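Local coordinates for protein IroE-like serine hydrolase (Shewanella oneidensis, PDB 3GFF) that is a putative serine hydrolase of the esterase D family that probably acts on ester bonds, at residues 22-27 and 82-87. Sequence-based numbering, arbitrary orientation.
Sequences LKETRE and HNTNRM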
loop_
_atom_site.group_PDB
_atom_site.type_symbol
_atom_site.label_atom_id
_atom_site.label_comp_id
_atom_site.label_asym_id
_atom_site.label_seq_id
_atom_site.Cartn_x
_atom_site.Cartn_y
_atom_site.Cartn_z
ATOM N N LEU A 22 -23.923 1.409 23.951
ATOM C CA LEU A 22 -22.807 2.229 24.411
ATOM C C LEU A 22 -23.261 3.591 25.010
ATOM O O LEU A 22 -22.453 4.301 25.610
ATOM C CB LEU A 22 -21.749 2.386 23.282
ATOM C CG LEU A 22 -21.087 1.057 22.850
ATOM C CD1 LEU A 22 -20.062 1.183 21.719
ATOM C CD2 LEU A 22 -20.440 0.386 24.077
ATOM N N LYS A 23 -24.541 3.928 24.876
ATOM C CA LYS A 23 -25.104 5.167 25.437
ATOM C C LYS A 23 -24.371 6.417 24.903
ATOM O O LYS A 23 -24.110 7.379 25.629
ATOM C CB LYS A 23 -25.106 5.099 26.979
ATOM C CG LYS A 23 -26.203 5.924 27.649
ATOM C CD LYS A 23 -26.203 5.831 29.190
ATOM C CE LYS A 23 -27.537 6.340 29.811
ATOM N NZ LYS A 23 -27.916 7.785 29.534
ATOM N N GLU A 24 -24.061 6.389 23.609
ATOM C CA GLU A 24 -23.371 7.491 22.930
ATOM C C GLU A 24 -23.653 7.453 21.442
ATOM O O GLU A 24 -24.189 6.484 20.915
ATOM C CB GLU A 24 -21.840 7.409 23.161
ATOM C CG GLU A 24 -21.208 6.123 22.665
ATOM C CD GLU A 24 -19.726 5.931 23.055
ATOM O OE1 GLU A 24 -19.215 6.608 23.969
ATOM O OE2 GLU A 24 -19.078 5.050 22.469
ATOM N N THR A 25 -23.281 8.536 20.781
ATOM C CA THR A 25 -23.313 8.631 19.341
ATOM C C THR A 25 -22.040 7.973 18.838
ATOM O O THR A 25 -20.957 8.219 19.375
ATOM C CB THR A 25 -23.268 10.088 18.897
ATOM O OG1 THR A 25 -24.340 10.786 19.528
ATOM C CG2 THR A 25 -23.398 10.206 17.359
ATOM N N ARG A 26 -22.187 7.114 17.839
ATOM C CA ARG A 26 -21.080 6.455 17.214
ATOM C C ARG A 26 -20.987 6.888 15.747
ATOM O O ARG A 26 -21.970 6.866 15.036
ATOM C CB ARG A 26 -21.213 4.922 17.339
ATOM C CG ARG A 26 -20.666 4.330 18.629
ATOM C CD ARG A 26 -19.225 4.818 18.812
ATOM N NE ARG A 26 -18.417 3.990 19.678
ATOM C CZ ARG A 26 -17.305 3.349 19.342
ATOM N NH1 ARG A 26 -16.746 3.444 18.160
ATOM N NH2 ARG A 26 -16.699 2.631 20.253
ATOM N N GLU A 27 -19.793 7.292 15.317
ATOM C CA GLU A 27 -19.540 7.680 13.934
ATOM C C GLU A 27 -18.798 6.597 13.173
ATOM O O GLU A 27 -18.019 5.787 13.734
ATOM C CB GLU A 27 -18.762 9.007 13.858
ATOM C CG GLU A 27 -19.590 10.183 14.317
ATOM C CD GLU A 27 -18.830 11.501 14.315
ATOM O OE1 GLU A 27 -17.577 11.516 14.384
ATOM O OE2 GLU A 27 -19.513 12.541 14.261
ATOM N N HIS A 82 -15.099 4.666 13.786
ATOM C CA HIS A 82 -14.305 5.602 14.548
ATOM C C HIS A 82 -14.391 5.263 16.008
ATOM O O HIS A 82 -15.364 4.670 16.446
ATOM C CB HIS A 82 -14.730 7.051 14.368
ATOM C CG HIS A 82 -14.629 7.521 12.969
ATOM N ND1 HIS A 82 -15.066 8.761 12.578
ATOM C CD2 HIS A 82 -14.194 6.896 11.848
ATOM C CE1 HIS A 82 -14.859 8.903 11.279
ATOM N NE2 HIS A 82 -14.336 7.781 10.811
ATOM N N ASN A 83 -13.353 5.665 16.735
ATOM C CA ASN A 83 -13.279 5.526 18.163
ATOM C C ASN A 83 -13.847 6.719 18.933
ATOM O O ASN A 83 -13.936 7.852 18.442
ATOM C CB ASN A 83 -11.820 5.377 18.592
ATOM C CG ASN A 83 -11.289 4.006 18.360
ATOM O OD1 ASN A 83 -11.889 3.033 18.793
ATOM N ND2 ASN A 83 -10.140 3.913 17.732
ATOM N N THR A 84 -14.266 6.422 20.153
ATOM C CA THR A 84 -14.617 7.448 21.113
ATOM C C THR A 84 -13.614 7.102 22.247
ATOM O O THR A 84 -12.520 7.669 22.304
ATOM C CB THR A 84 -16.073 7.360 21.511
ATOM O OG1 THR A 84 -16.310 6.124 22.177
ATOM C CG2 THR A 84 -16.986 7.462 20.267
ATOM N N ASN A 85 -13.950 6.113 23.083
ATOM C CA ASN A 85 -13.036 5.636 24.133
ATOM C C ASN A 85 -12.364 4.294 23.703
ATOM O O ASN A 85 -12.867 3.179 23.925
ATOM C CB ASN A 85 -13.779 5.527 25.465
ATOM C CG ASN A 85 -12.852 5.343 26.660
ATOM O OD1 ASN A 85 -11.691 4.928 26.531
ATOM N ND2 ASN A 85 -13.392 5.601 27.842
ATOM N N ARG A 86 -11.221 4.439 23.062
ATOM C CA ARG A 86 -10.443 3.321 22.541
ATOM C C ARG A 86 -9.947 2.329 23.608
ATOM O O ARG A 86 -9.996 1.123 23.408
ATOM C CB ARG A 86 -9.256 3.898 21.783
ATOM C CG ARG A 86 -8.319 2.876 21.154
ATOM C CD ARG A 86 -7.431 3.541 20.115
ATOM N NE ARG A 86 -6.932 2.530 19.199
ATOM C CZ ARG A 86 -5.738 1.948 19.294
ATOM N NH1 ARG A 86 -4.881 2.312 20.257
ATOM N NH2 ARG A 86 -5.393 1.008 18.408
HETATM N N MSE A 87 -9.458 2.821 24.737
HETATM C CA MSE A 87 -8.995 1.896 25.762
HETATM C C MSE A 87 -10.167 1.116 26.349
HETATM O O MSE A 87 -9.997 0.021 26.822
HETATM C CB MSE A 87 -8.190 2.595 26.857
HETATM C CG MSE A 87 -6.750 2.989 26.438
HETATM SE SE MSE A 87 -5.655 1.450 25.864
HETATM C CE MSE A 87 -5.739 0.575 27.562
#
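His82 N donates to Glu27 O at 3.1 Å, where the strand 24-31 meets the loop that follows strand 77-81. The two strands are antiparallel neighbours in the mixed sheet of an alpha/beta-hydrolase fold. Past this bond the backbones separate, and side chains span the gap between the start of strand 24-31 and the loop leading into helix 86-89.

Glu24 and Thr84 reach toward each other, tip to tip. Thr84 OG1 donates to Glu24 OE2 at 3.0 Å, from above the carboxylate plane. With chi1 at 64°, Thr84 OG1 lies between the backbone N and the carbonyl carbon and meets Glu24 OE2, while CG2, beside the backbone N, meets Arg26. Arg26 NE forms a salt bridge to the same Glu24 OE2 at 3.1 Å, on its anti side. Both donors come from the same face of the carboxylate. Arg88 forms a further salt bridge to this oxygen, so positive charge from both parts of the chain gathers there and would probably favour the ionised glutamate.

The buried Arg26 bends at chi2 (-53°), which turns CD toward Thr84; CD and Thr84 CG2 are 3.8 Å apart. That methyl also lies over one face of the guanidinium. Phe117 and Phe120 of helix 114-132 touch the Arg26 side chain, and Asp89 forms a salt bridge with its NH2.

At the other end, Glu27 and His82 pack with carboxylate and ring planes 82° apart. Glu27 OE2 is salt-bridged to Arg16 on the neighbouring strand 12-19. The closest side-chain approach of this pair is Glu27 CB to His82 ND1, 3.9 Å.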